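Local coordinates for putative uncharacterized protein (Bacillus anthracis, PDB 3LNO) that is of unknown function but carries an iron-sulfur cluster assembly (DUF59) domain and so probably takes part in making or delivering iron-sulfur clusters, at residues A[22-27]-A[55-60]; A[32-37]-A[89-94]; A[45-50]-A[82-87]. All coordinates share one frame; numbering follows the deposited sequence.

Contact 1: A[22-27]-A[55-60]; sequences DPELGV and IGCPMA
The carboxylate of E24 is the flat group that meets the opposite loop, and M59 CG sits over one of its faces, 3.8 Å from E24 CD and almost straight above it. The oxygens turn to two other residues. OE1 of E24 lies 3.5 Å from C57 SG, and OE2 of E24 comes to 3.1 Å from P58 CD; both of these partners stand much nearer the carboxylate plane than M59 CG, displaced to the same side. A second flat group steadies the first loop: D22 OD2 receives the N-H of E24 from above the D22 carboxylate plane, 44° out of it, with E24 N and D22 OD2 3.1 Å apart. This is an Asx turn, and the loop is tightened further by the backbone bond from G26 N to D22 O. The D-P-E sequence of D22, P23 and E24 and the C-P pair of C57 and P58 thus lie in two facing loops of the iron-sulfur cluster assembly (DUF59) domain. P23 completes the apolar part: its CG touches M59 CG at 4.0 Å, the two side chains meeting at a slant. E24 CG is anti to its own carbonyl carbon (chi1 -59°), and the chain runs extended from there, which carries the carboxylate across to the other loop. On that side a type I turn from C57 to A60 presents SG, the P58 ring and M59 together, with M59, a selenomethionine, at the N-cap of helix 60-74. Behind the loops D22 packs on T53 and L32, while C57 rests on M52.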
ATOM      1  N   ASP A  22       4.729   7.371  -3.519  1.00 34.30           N
ATOM      2  CA  ASP A  22       6.167   7.385  -3.199  1.00 39.20           C
ATOM      3  C   ASP A  22       6.786   8.674  -3.747  1.00 40.02           C
ATOM      4  O   ASP A  22       6.910   8.824  -4.954  1.00 40.45           O
ATOM      5  CB  ASP A  22       6.891   6.166  -3.778  1.00 46.30           C
ATOM      6  CG  ASP A  22       8.402   6.170  -3.462  1.00 55.98           C
ATOM      7  OD1 ASP A  22       9.075   5.147  -3.694  1.00 57.34           O
ATOM      8  OD2 ASP A  22       8.918   7.187  -2.960  1.00 61.48           O
ATOM      9  N   PRO A  23       7.175   9.607  -2.863  1.00 40.64           N
ATOM     10  CA  PRO A  23       7.584  10.933  -3.340  1.00 45.04           C
ATOM     11  C   PRO A  23       8.768  10.903  -4.316  1.00 52.38           C
ATOM     12  O   PRO A  23       8.807  11.687  -5.262  1.00 56.57           O
ATOM     13  CB  PRO A  23       7.964  11.675  -2.054  1.00 47.10           C
ATOM     14  CG  PRO A  23       7.276  10.936  -0.959  1.00 47.97           C
ATOM     15  CD  PRO A  23       7.246   9.493  -1.396  1.00 39.36           C
ATOM     16  N   GLU A  24       9.718  10.007  -4.097  1.00 49.17           N
ATOM     17  CA  GLU A  24      10.876   9.923  -4.973  1.00 58.64           C
ATOM     18  C   GLU A  24      10.525   9.476  -6.398  1.00 57.18           C
ATOM     19  O   GLU A  24      11.183   9.875  -7.352  1.00 60.44           O
ATOM     20  CB  GLU A  24      11.923   8.994  -4.358  1.00 71.24           C
ATOM     21  CG  GLU A  24      12.401   9.455  -2.980  1.00 84.79           C
ATOM     22  CD  GLU A  24      12.866   8.302  -2.100  1.00 95.31           C
ATOM     23  OE1 GLU A  24      12.106   7.311  -1.964  1.00 98.70           O
ATOM     24  OE2 GLU A  24      13.987   8.394  -1.545  1.00 97.24           O
ATOM     25  N   LEU A  25       9.489   8.655  -6.558  1.00 48.31           N
ATOM     26  CA  LEU A  25       9.148   8.208  -7.902  1.00 41.40           C
ATOM     27  C   LEU A  25       7.928   8.869  -8.503  1.00 39.27           C
ATOM     28  O   LEU A  25       7.687   8.729  -9.696  1.00 42.55           O
ATOM     29  CB  LEU A  25       8.969   6.701  -7.945  1.00 40.77           C
ATOM     30  CG  LEU A  25      10.277   5.947  -7.863  1.00 46.04           C
ATOM     31  CD1 LEU A  25       9.998   4.464  -7.681  1.00 45.29           C
ATOM     32  CD2 LEU A  25      11.118   6.233  -9.126  1.00 47.64           C
ATOM     33  N   GLY A  26       7.146   9.568  -7.690  1.00 36.97           N
ATOM     34  CA  GLY A  26       5.917  10.169  -8.185  1.00 36.73           C
ATOM     35  C   GLY A  26       4.881   9.145  -8.631  1.00 40.13           C
ATOM     36  O   GLY A  26       4.049   9.444  -9.481  1.00 44.71           O
ATOM     37  N   VAL A  27       4.918   7.947  -8.042  1.00 28.71           N
ATOM     38  CA  VAL A  27       3.993   6.870  -8.402  1.00 25.01           C
ATOM     39  C   VAL A  27       3.411   6.306  -7.117  1.00 27.83           C
ATOM     40  O   VAL A  27       4.112   6.257  -6.101  1.00 34.58           O
ATOM     41  CB  VAL A  27       4.715   5.772  -9.240  1.00 29.76           C
ATOM     42  CG1 VAL A  27       3.873   4.509  -9.383  1.00 26.53           C
ATOM     43  CG2 VAL A  27       5.033   6.320 -10.621  1.00 38.34           C
ATOM     44  N   ILE A  55      16.076  -0.927   1.156  1.00 53.32           N
ATOM     45  CA  ILE A  55      16.251  -0.851   2.601  1.00 57.87           C
ATOM     46  C   ILE A  55      16.642   0.566   3.016  1.00 56.81           C
ATOM     47  O   ILE A  55      16.219   1.055   4.069  1.00 50.68           O
ATOM     48  CB  ILE A  55      17.317  -1.828   3.110  1.00 66.57           C
ATOM     49  CG1 ILE A  55      16.893  -3.267   2.834  1.00 71.75           C
ATOM     50  CG2 ILE A  55      17.509  -1.657   4.610  1.00 68.71           C
ATOM     51  CD1 ILE A  55      16.175  -3.896   3.999  1.00 74.78           C
ATOM     52  N   GLY A  56      17.436   1.223   2.174  1.00 58.79           N
ATOM     53  CA  GLY A  56      17.895   2.571   2.461  1.00 67.17           C
ATOM     54  C   GLY A  56      16.775   3.596   2.510  1.00 71.10           C
ATOM     55  O   GLY A  56      16.833   4.542   3.299  1.00 72.99           O
ATOM     56  N   CYS A  57      15.751   3.377   1.683  1.00 69.25           N
ATOM     57  CA  CYS A  57      14.674   4.344   1.421  1.00 64.98           C
ATOM     58  C   CYS A  57      14.313   5.267   2.575  1.00 65.36           C
ATOM     59  O   CYS A  57      13.802   4.827   3.601  1.00 70.12           O
ATOM     60  CB  CYS A  57      13.416   3.641   0.929  1.00 61.08           C
ATOM     61  SG  CYS A  57      12.124   4.802   0.450  1.00 52.71           S
ATOM     62  N   PRO A  58      14.554   6.568   2.386  1.00 62.98           N
ATOM     63  CA  PRO A  58      14.422   7.589   3.429  1.00 65.56           C
ATOM     64  C   PRO A  58      12.973   7.997   3.677  1.00 67.05           C
ATOM     65  O   PRO A  58      12.662   8.499   4.759  1.00 66.27           O
ATOM     66  CB  PRO A  58      15.198   8.780   2.850  1.00 68.65           C
ATOM     67  CG  PRO A  58      15.888   8.252   1.592  1.00 67.69           C
ATOM     68  CD  PRO A  58      15.057   7.127   1.123  1.00 59.91           C
HETATM   69  N   MSE A  59      12.102   7.781   2.693  1.00 65.74           N
HETATM   70  CA  MSE A  59      10.700   8.188   2.805  1.00 59.67           C
HETATM   71  C   MSE A  59       9.833   7.170   3.560  1.00 54.47           C
HETATM   72  O   MSE A  59       8.613   7.320   3.657  1.00 49.37           O
HETATM   73  CB  MSE A  59      10.118   8.465   1.412  1.00 62.75           C
HETATM   74  CG  MSE A  59      10.724   9.682   0.710  1.00 67.67           C
HETATM   75 SE   MSE A  59      10.505  11.342   1.726  0.58102.78          SE
HETATM   76  CE  MSE A  59      11.563  12.568   0.616  1.00 96.66           C
ATOM     77  N   ALA A  60      10.457   6.137   4.109  1.00 53.84           N
ATOM     78  CA  ALA A  60       9.685   5.054   4.709  1.00 51.21           C
ATOM     79  C   ALA A  60       8.758   5.550   5.813  1.00 52.63           C
ATOM     80  O   ALA A  60       7.610   5.112   5.919  1.00 58.06           O
ATOM     81  CB  ALA A  60      10.606   3.963   5.234  1.00 47.48           C
TER

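Contact 2: A[32-37]-A[89-94]; sequences LGLVYD and PPWSKE
W91 presents the edge of its indole to the backbone of L32 and G33 and one face to L34. NE1 of W91 gives a nearly straight hydrogen bond to L32 O, 2.8 Å long with an angle of 165° at the hydrogen. The oxygen lies almost in the indole plane, whereas the donor stands above the plane of the L32 carbonyl, 38° out of it. G33 O reaches the same edge, 3.7 Å from W91 CD1. Over the face, L34 CD2 makes a CH-pi contact with the five-membered ring of W91, 3.6 Å from its centroid and 3.4 Å from W91 CD1. K93 N lies over the opposite face, also off toward the rim. W91 CG is anti to the backbone N (chi1 -176°), which brings it within 3.8 Å of L34 CD2. The carbonyl that W91 takes belongs to L32, just before G33, which leaves the helix in a Schellman motif; from there the chain turns into strand 35-40, an outer strand of the mixed sheet of this alpha-beta domain. Residues 89-94 belong to the loop leading from strand 81-85 to helix 98-106. Farther along, the side chains of Y36 and P89 lie alongside each other, running opposite ways, with Y36 CE2 4.0 Å from P89 CD. The Y36 hydroxyl donates to P89 O, 2.9 Å from OH to O, again from above the carbonyl plane. The peptide bond before P89 is cis. Y36 and D37 form a classic beta bulge opposite T49; R95 touches both Y36 and P89, and T51 packs on Y36 and W91.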
ATOM      1  N   LEU A  32       3.329   0.849  -7.805  1.00 24.79           N
ATOM      2  CA  LEU A  32       4.721   0.435  -7.683  1.00 25.91           C
ATOM      3  C   LEU A  32       4.905  -1.048  -7.363  1.00 25.94           C
ATOM      4  O   LEU A  32       5.981  -1.589  -7.569  1.00 26.32           O
ATOM      5  CB  LEU A  32       5.459   1.246  -6.626  1.00 26.39           C
ATOM      6  CG  LEU A  32       6.011   2.587  -7.098  1.00 33.33           C
ATOM      7  CD1 LEU A  32       6.737   3.260  -5.940  1.00 33.76           C
ATOM      8  CD2 LEU A  32       6.938   2.420  -8.304  1.00 32.60           C
ATOM      9  N   GLY A  33       3.872  -1.692  -6.844  1.00 25.10           N
ATOM     10  CA  GLY A  33       4.008  -3.070  -6.404  1.00 21.69           C
ATOM     11  C   GLY A  33       4.550  -3.187  -4.990  1.00 27.03           C
ATOM     12  O   GLY A  33       5.079  -4.247  -4.616  1.00 18.16           O
ATOM     13  N   LEU A  34       4.463  -2.112  -4.202  1.00 22.30           N
ATOM     14  CA  LEU A  34       4.993  -2.159  -2.829  1.00 25.16           C
ATOM     15  C   LEU A  34       4.079  -2.832  -1.827  1.00 23.69           C
ATOM     16  O   LEU A  34       4.550  -3.252  -0.771  1.00 21.30           O
ATOM     17  CB  LEU A  34       5.338  -0.770  -2.281  1.00 20.72           C
ATOM     18  CG  LEU A  34       6.390   0.020  -3.059  1.00 23.54           C
ATOM     19  CD1 LEU A  34       6.570   1.350  -2.388  1.00 31.37           C
ATOM     20  CD2 LEU A  34       7.712  -0.774  -3.103  1.00 23.22           C
ATOM     21  N   VAL A  35       2.786  -2.914  -2.136  1.00 24.25           N
ATOM     22  CA  VAL A  35       1.820  -3.488  -1.211  1.00 25.25           C
ATOM     23  C   VAL A  35       1.655  -4.994  -1.451  1.00 32.97           C
ATOM     24  O   VAL A  35       1.138  -5.427  -2.504  1.00 23.84           O
ATOM     25  CB  VAL A  35       0.457  -2.791  -1.288  1.00 26.22           C
ATOM     26  CG1 VAL A  35      -0.438  -3.284  -0.164  1.00 24.99           C
ATOM     27  CG2 VAL A  35       0.609  -1.268  -1.190  1.00 21.31           C
ATOM     28  N   TYR A  36       2.106  -5.782  -0.471  1.00 27.70           N
ATOM     29  CA  TYR A  36       2.094  -7.257  -0.559  1.00 28.92           C
ATOM     30  C   TYR A  36       0.812  -7.907  -0.048  1.00 27.56           C
ATOM     31  O   TYR A  36       0.406  -8.956  -0.513  1.00 27.69           O
ATOM     32  CB  TYR A  36       3.268  -7.838   0.240  1.00 23.78           C
ATOM     33  CG  TYR A  36       4.604  -7.617  -0.390  1.00 25.55           C
ATOM     34  CD1 TYR A  36       4.701  -7.048  -1.651  1.00 23.68           C
ATOM     35  CD2 TYR A  36       5.784  -7.977   0.279  1.00 27.86           C
ATOM     36  CE1 TYR A  36       5.931  -6.841  -2.257  1.00 25.04           C
ATOM     37  CE2 TYR A  36       7.017  -7.788  -0.312  1.00 23.97           C
ATOM     38  CZ  TYR A  36       7.068  -7.229  -1.596  1.00 25.99           C
ATOM     39  OH  TYR A  36       8.251  -7.052  -2.218  1.00 26.56           O
ATOM     40  N   ASP A  37       0.163  -7.303   0.935  1.00 24.49           N
ATOM     41  CA  ASP A  37      -1.018  -7.972   1.492  1.00 20.32           C
ATOM     42  C   ASP A  37      -1.866  -6.970   2.223  1.00 25.13           C
ATOM     43  O   ASP A  37      -1.335  -6.120   2.929  1.00 20.66           O
ATOM     44  CB  ASP A  37      -0.582  -9.075   2.474  1.00 27.00           C
ATOM     45  CG  ASP A  37      -1.735  -9.970   2.899  1.00 41.21           C
ATOM     46  OD1 ASP A  37      -2.725 -10.130   2.142  1.00 33.37           O
ATOM     47  OD2 ASP A  37      -1.637 -10.541   3.999  1.00 57.86           O
ATOM     48  N   PRO A  89       9.604 -11.164   0.343  1.00 35.40           N
ATOM     49  CA  PRO A  89      10.615 -11.104  -0.714  1.00 32.09           C
ATOM     50  C   PRO A  89      10.975  -9.648  -1.068  1.00 33.69           C
ATOM     51  O   PRO A  89      10.219  -8.712  -0.811  1.00 33.62           O
ATOM     52  CB  PRO A  89       9.883 -11.749  -1.911  1.00 28.05           C
ATOM     53  CG  PRO A  89       8.456 -11.292  -1.677  1.00 31.48           C
ATOM     54  CD  PRO A  89       8.283 -11.539  -0.201  1.00 30.61           C
ATOM     55  N   PRO A  90      12.132  -9.458  -1.685  1.00 37.43           N
ATOM     56  CA  PRO A  90      12.607  -8.091  -1.883  1.00 37.88           C
ATOM     57  C   PRO A  90      11.873  -7.454  -3.049  1.00 34.06           C
ATOM     58  O   PRO A  90      11.590  -8.119  -4.023  1.00 33.22           O
ATOM     59  CB  PRO A  90      14.085  -8.283  -2.254  1.00 39.23           C
ATOM     60  CG  PRO A  90      14.328  -9.780  -2.272  1.00 43.59           C
ATOM     61  CD  PRO A  90      13.009 -10.452  -2.313  1.00 41.77           C
ATOM     62  N   TRP A  91      11.577  -6.172  -2.968  1.00 29.94           N
ATOM     63  CA  TRP A  91      10.992  -5.495  -4.113  1.00 27.87           C
ATOM     64  C   TRP A  91      11.905  -5.483  -5.344  1.00 26.73           C
ATOM     65  O   TRP A  91      13.121  -5.564  -5.249  1.00 35.62           O
ATOM     66  CB  TRP A  91      10.611  -4.057  -3.741  1.00 27.59           C
ATOM     67  CG  TRP A  91       9.917  -3.302  -4.845  1.00 28.25           C
ATOM     68  CD1 TRP A  91       8.582  -3.321  -5.148  1.00 27.05           C
ATOM     69  CD2 TRP A  91      10.522  -2.372  -5.756  1.00 27.92           C
ATOM     70  NE1 TRP A  91       8.321  -2.459  -6.202  1.00 22.85           N
ATOM     71  CE2 TRP A  91       9.502  -1.889  -6.607  1.00 31.59           C
ATOM     72  CE3 TRP A  91      11.830  -1.933  -5.963  1.00 30.43           C
ATOM     73  CZ2 TRP A  91       9.751  -0.972  -7.627  1.00 34.73           C
ATOM     74  CZ3 TRP A  91      12.072  -1.032  -6.971  1.00 38.52           C
ATOM     75  CH2 TRP A  91      11.039  -0.564  -7.795  1.00 36.78           C
ATOM     76  N   SER A  92      11.302  -5.371  -6.511  1.00 31.87           N
ATOM     77  CA  SER A  92      12.040  -5.047  -7.711  1.00 31.61           C
ATOM     78  C   SER A  92      11.058  -4.408  -8.677  1.00 26.79           C
ATOM     79  O   SER A  92       9.855  -4.551  -8.540  1.00 29.65           O
ATOM     80  CB  SER A  92      12.654  -6.318  -8.335  1.00 39.83           C
ATOM     81  OG  SER A  92      11.781  -6.912  -9.289  1.00 37.44           O
ATOM     82  N   LYS A  93      11.594  -3.740  -9.678  1.00 30.03           N
ATOM     83  CA  LYS A  93      10.829  -3.062 -10.686  1.00 29.09           C
ATOM     84  C   LYS A  93       9.914  -3.994 -11.505  1.00 24.32           C
ATOM     85  O   LYS A  93       8.934  -3.530 -12.070  1.00 27.13           O
ATOM     86  CB  LYS A  93      11.794  -2.325 -11.622  1.00 40.29           C
ATOM     87  CG  LYS A  93      12.738  -3.279 -12.350  1.00 53.75           C
ATOM     88  CD  LYS A  93      13.814  -2.545 -13.133  1.00 66.12           C
ATOM     89  CE  LYS A  93      14.768  -3.535 -13.794  1.00 74.24           C
ATOM     90  NZ  LYS A  93      15.992  -2.861 -14.343  1.00 82.32           N
ATOM     91  N   GLU A  94      10.214  -5.293 -11.543  1.00 23.39           N
ATOM     92  CA  GLU A  94       9.341  -6.271 -12.201  1.00 27.77           C
ATOM     93  C   GLU A  94       7.966  -6.308 -11.579  1.00 23.57           C
ATOM     94  O   GLU A  94       7.002  -6.672 -12.251  1.00 30.28           O
ATOM     95  CB  GLU A  94       9.943  -7.679 -12.186  1.00 32.36           C
ATOM     96  CG  GLU A  94      10.998  -7.940 -13.264  1.00 42.12           C
ATOM     97  CD  GLU A  94      11.451  -9.422 -13.314  1.00 86.28           C
ATOM     98  OE1 GLU A  94      11.745 -10.015 -12.242  1.00 80.14           O
ATOM     99  OE2 GLU A  94      11.514  -9.996 -14.430  1.00 86.68           O
TER

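Contact 3: A[45-50]-A[82-87]; sequences NAVITM and EVNVVW
Backbone hydrogen bonds join residues 46-50 and 82-86 as parallel strands, each donor serving the neighbouring strand in turn: E82 N to A46 O, I48 N to E82 O (2.8 Å), N84 N to I48 O, M50 N to N84 O and V86 N to M50 O (2.7 Å). CA-H groups add to three of these acceptors, I48 O, N84 O and M50 O, the last taking V85 CA at 3.2 Å, and V47 CA makes a longer contact of this kind with E82 O. Apolar contacts lie on and beside the sheet faces. On the face of I48, M50, V83 and V85, the SE of selenomethionine M50 lies 3.9 Å from V83 CG1; M50 CG stands between the backbone N and carbonyl carbon (chi1 68°), and the chain then bends at chi3. Beside the face of V47 and T49, T49 CG2 meets V86 CG2 at 3.9 Å. A methyl also rests against an amide here, V47 CG1 lying 3.7 Å from N84 ND2. Water links the polar tips: one molecule accepts a hydrogen bond from N84 ND2 and also bonds T49 OG1, each at 2.9 Å. Another donates to A46 O and, weakly, to E82 OE1. The pair forms the two strands of a beta-alpha-beta unit whose connecting helix 60-74 packs on the M50 face, with L71 on I48, I63 on M50, V67 on V83 and V64 on V85. Strand 35-40 flanks strand 46-50 on its other side, antiparallel to it.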
ATOM      1  N   ASN A  45     -10.526  -4.202  11.591  1.00 33.28           N
ATOM      2  CA  ASN A  45      -9.130  -3.974  11.910  1.00 33.08           C
ATOM      3  C   ASN A  45      -8.286  -4.476  10.757  1.00 34.70           C
ATOM      4  O   ASN A  45      -8.411  -5.638  10.350  1.00 37.25           O
ATOM      5  CB  ASN A  45      -8.781  -4.762  13.159  1.00 33.12           C
ATOM      6  CG  ASN A  45      -9.525  -4.268  14.369  1.00 35.22           C
ATOM      7  OD1 ASN A  45      -9.642  -3.053  14.597  1.00 33.68           O
ATOM      8  ND2 ASN A  45     -10.021  -5.200  15.167  1.00 29.62           N
ATOM      9  N   ALA A  46      -7.407  -3.617  10.261  1.00 29.67           N
ATOM     10  CA  ALA A  46      -6.680  -3.879   9.032  1.00 27.89           C
ATOM     11  C   ALA A  46      -5.169  -3.988   9.264  1.00 28.32           C
ATOM     12  O   ALA A  46      -4.593  -3.237  10.075  1.00 26.73           O
ATOM     13  CB  ALA A  46      -6.991  -2.781   8.015  1.00 26.43           C
ATOM     14  N   VAL A  47      -4.551  -4.935   8.561  1.00 27.23           N
ATOM     15  CA  VAL A  47      -3.104  -5.118   8.545  1.00 26.77           C
ATOM     16  C   VAL A  47      -2.612  -4.973   7.090  1.00 25.79           C
ATOM     17  O   VAL A  47      -2.973  -5.764   6.223  1.00 23.95           O
ATOM     18  CB  VAL A  47      -2.669  -6.501   9.051  1.00 32.65           C
ATOM     19  CG1 VAL A  47      -1.131  -6.596   9.016  1.00 26.80           C
ATOM     20  CG2 VAL A  47      -3.211  -6.801  10.508  1.00 27.95           C
ATOM     21  N   ILE A  48      -1.835  -3.928   6.837  1.00 21.97           N
ATOM     22  CA  ILE A  48      -1.233  -3.705   5.525  1.00 24.57           C
ATOM     23  C   ILE A  48       0.234  -4.135   5.594  1.00 26.74           C
ATOM     24  O   ILE A  48       0.999  -3.585   6.367  1.00 30.28           O
ATOM     25  CB  ILE A  48      -1.301  -2.209   5.128  1.00 28.38           C
ATOM     26  CG1 ILE A  48      -2.755  -1.778   4.898  1.00 32.55           C
ATOM     27  CG2 ILE A  48      -0.542  -1.962   3.811  1.00 30.10           C
ATOM     28  CD1 ILE A  48      -3.393  -1.326   6.088  1.00 42.19           C
ATOM     29  N   THR A  49       0.624  -5.087   4.764  1.00 19.02           N
ATOM     30  CA  THR A  49       2.016  -5.555   4.704  1.00 17.88           C
ATOM     31  C   THR A  49       2.637  -5.014   3.422  1.00 25.46           C
ATOM     32  O   THR A  49       2.136  -5.249   2.313  1.00 23.51           O
ATOM     33  CB  THR A  49       2.033  -7.115   4.635  1.00 30.31           C
ATOM     34  OG1 THR A  49       1.304  -7.637   5.748  1.00 30.35           O
ATOM     35  CG2 THR A  49       3.455  -7.689   4.648  1.00 27.73           C
HETATM   36  N   MSE A  50       3.724  -4.280   3.563  1.00 27.06           N
HETATM   37  CA  MSE A  50       4.328  -3.669   2.402  1.00 28.10           C
HETATM   38  C   MSE A  50       5.838  -3.633   2.546  1.00 26.88           C
HETATM   39  O   MSE A  50       6.391  -3.934   3.618  1.00 26.87           O
HETATM   40  CB  MSE A  50       3.778  -2.254   2.221  1.00 22.52           C
HETATM   41  CG  MSE A  50       4.208  -1.290   3.320  1.00 23.72           C
HETATM   42 SE   MSE A  50       3.384   0.480   3.026  0.74 32.36          SE
HETATM   43  CE  MSE A  50       4.156   0.958   1.283  1.00 21.99           C
ATOM     44  N   GLU A  82      -2.712  -1.328  11.048  1.00 32.87           N
ATOM     45  CA  GLU A  82      -1.332  -1.701  11.276  1.00 34.05           C
ATOM     46  C   GLU A  82      -0.586  -1.744   9.942  1.00 31.84           C
ATOM     47  O   GLU A  82      -1.078  -2.339   8.975  1.00 31.14           O
ATOM     48  CB  GLU A  82      -1.279  -3.104  11.864  1.00 35.15           C
ATOM     49  CG  GLU A  82      -1.487  -3.188  13.316  1.00 48.88           C
ATOM     50  CD  GLU A  82      -1.075  -4.548  13.846  1.00 60.80           C
ATOM     51  OE1 GLU A  82      -1.971  -5.408  13.999  1.00 67.11           O
ATOM     52  OE2 GLU A  82       0.145  -4.756  14.087  1.00 65.53           O
ATOM     53  N   VAL A  83       0.610  -1.169   9.896  1.00 32.75           N
ATOM     54  CA  VAL A  83       1.423  -1.256   8.686  1.00 34.72           C
ATOM     55  C   VAL A  83       2.670  -2.025   9.024  1.00 36.13           C
ATOM     56  O   VAL A  83       3.475  -1.568   9.846  1.00 33.01           O
ATOM     57  CB  VAL A  83       1.807   0.120   8.116  1.00 29.14           C
ATOM     58  CG1 VAL A  83       2.551  -0.048   6.808  1.00 24.29           C
ATOM     59  CG2 VAL A  83       0.569   0.976   7.886  1.00 28.34           C
ATOM     60  N   ASN A  84       2.825  -3.210   8.436  1.00 24.23           N
ATOM     61  CA  ASN A  84       4.054  -3.963   8.693  1.00 28.42           C
ATOM     62  C   ASN A  84       4.942  -3.863   7.484  1.00 32.33           C
ATOM     63  O   ASN A  84       4.568  -4.293   6.387  1.00 28.47           O
ATOM     64  CB  ASN A  84       3.785  -5.428   9.022  1.00 36.45           C
ATOM     65  CG  ASN A  84       3.072  -5.610  10.360  1.00 45.72           C
ATOM     66  OD1 ASN A  84       3.266  -4.837  11.309  1.00 46.06           O
ATOM     67  ND2 ASN A  84       2.243  -6.644  10.440  1.00 51.78           N
ATOM     68  N   VAL A  85       6.111  -3.277   7.680  1.00 25.32           N
ATOM     69  CA  VAL A  85       7.063  -3.113   6.591  1.00 26.21           C
ATOM     70  C   VAL A  85       8.026  -4.321   6.567  1.00 36.71           C
ATOM     71  O   VAL A  85       8.730  -4.587   7.549  1.00 37.04           O
ATOM     72  CB  VAL A  85       7.834  -1.836   6.789  1.00 29.82           C
ATOM     73  CG1 VAL A  85       8.915  -1.710   5.759  1.00 34.12           C
ATOM     74  CG2 VAL A  85       6.865  -0.624   6.763  1.00 25.16           C
ATOM     75  N   VAL A  86       8.040  -5.072   5.467  1.00 29.28           N
ATOM     76  CA  VAL A  86       8.878  -6.265   5.410  1.00 29.12           C
ATOM     77  C   VAL A  86       9.894  -6.115   4.294  1.00 34.65           C
ATOM     78  O   VAL A  86       9.817  -5.180   3.507  1.00 34.59           O
ATOM     79  CB  VAL A  86       8.041  -7.568   5.269  1.00 38.27           C
ATOM     80  CG1 VAL A  86       7.067  -7.690   6.443  1.00 38.02           C
ATOM     81  CG2 VAL A  86       7.299  -7.608   3.946  1.00 29.53           C
ATOM     82  N   TRP A  87      10.870  -7.014   4.259  1.00 37.64           N
ATOM     83  CA  TRP A  87      11.961  -6.931   3.305  1.00 36.93           C
ATOM     84  C   TRP A  87      12.069  -8.234   2.514  1.00 36.06           C
ATOM     85  O   TRP A  87      12.973  -8.413   1.692  1.00 31.77           O
ATOM     86  CB  TRP A  87      13.264  -6.604   4.047  1.00 41.51           C
ATOM     87  CG  TRP A  87      13.100  -5.332   4.796  1.00 45.09           C
ATOM     88  CD1 TRP A  87      12.994  -5.177   6.149  1.00 41.77           C
ATOM     89  CD2 TRP A  87      12.944  -4.021   4.225  1.00 40.31           C
ATOM     90  NE1 TRP A  87      12.800  -3.853   6.450  1.00 41.31           N
ATOM     91  CE2 TRP A  87      12.771  -3.123   5.289  1.00 38.60           C
ATOM     92  CE3 TRP A  87      12.938  -3.526   2.915  1.00 39.29           C
ATOM     93  CZ2 TRP A  87      12.582  -1.755   5.087  1.00 38.06           C
ATOM     94  CZ3 TRP A  87      12.761  -2.170   2.716  1.00 36.34           C
ATOM     95  CH2 TRP A  87      12.574  -1.302   3.795  1.00 36.14           C
TER
HETATM   96  O   HOH W   1      -4.936  -4.370  12.815  1.00 39.05           O
HETATM   97  O   HOH W   2       2.478  -8.497   8.206  1.00 45.33           O

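Starting from the N terminus, the loop at 22-27 comes first and is joined by contact 1 to 55-60, just before helix 60-74. Contact 2 begins at 32-37 and closes much later, at 89-94, so it crosses contact 1 along the chain. Contact 3, between 45-50 and 82-87, lies wholly within the span of contact 2 and also crosses contact 1. L32 is shared packing between contacts 1 and 2, against D22, L25 and V27. Contacts 2 and 3 meet in the mixed sheet, where strands 35-40 and 46-50 are neighbours. I55 CD1 against W87 joins contacts 1 and 3. Together they connect strands 21-22 and 27-28, the mixed sheet, and the loop between strand 81-85 and helix 98-106.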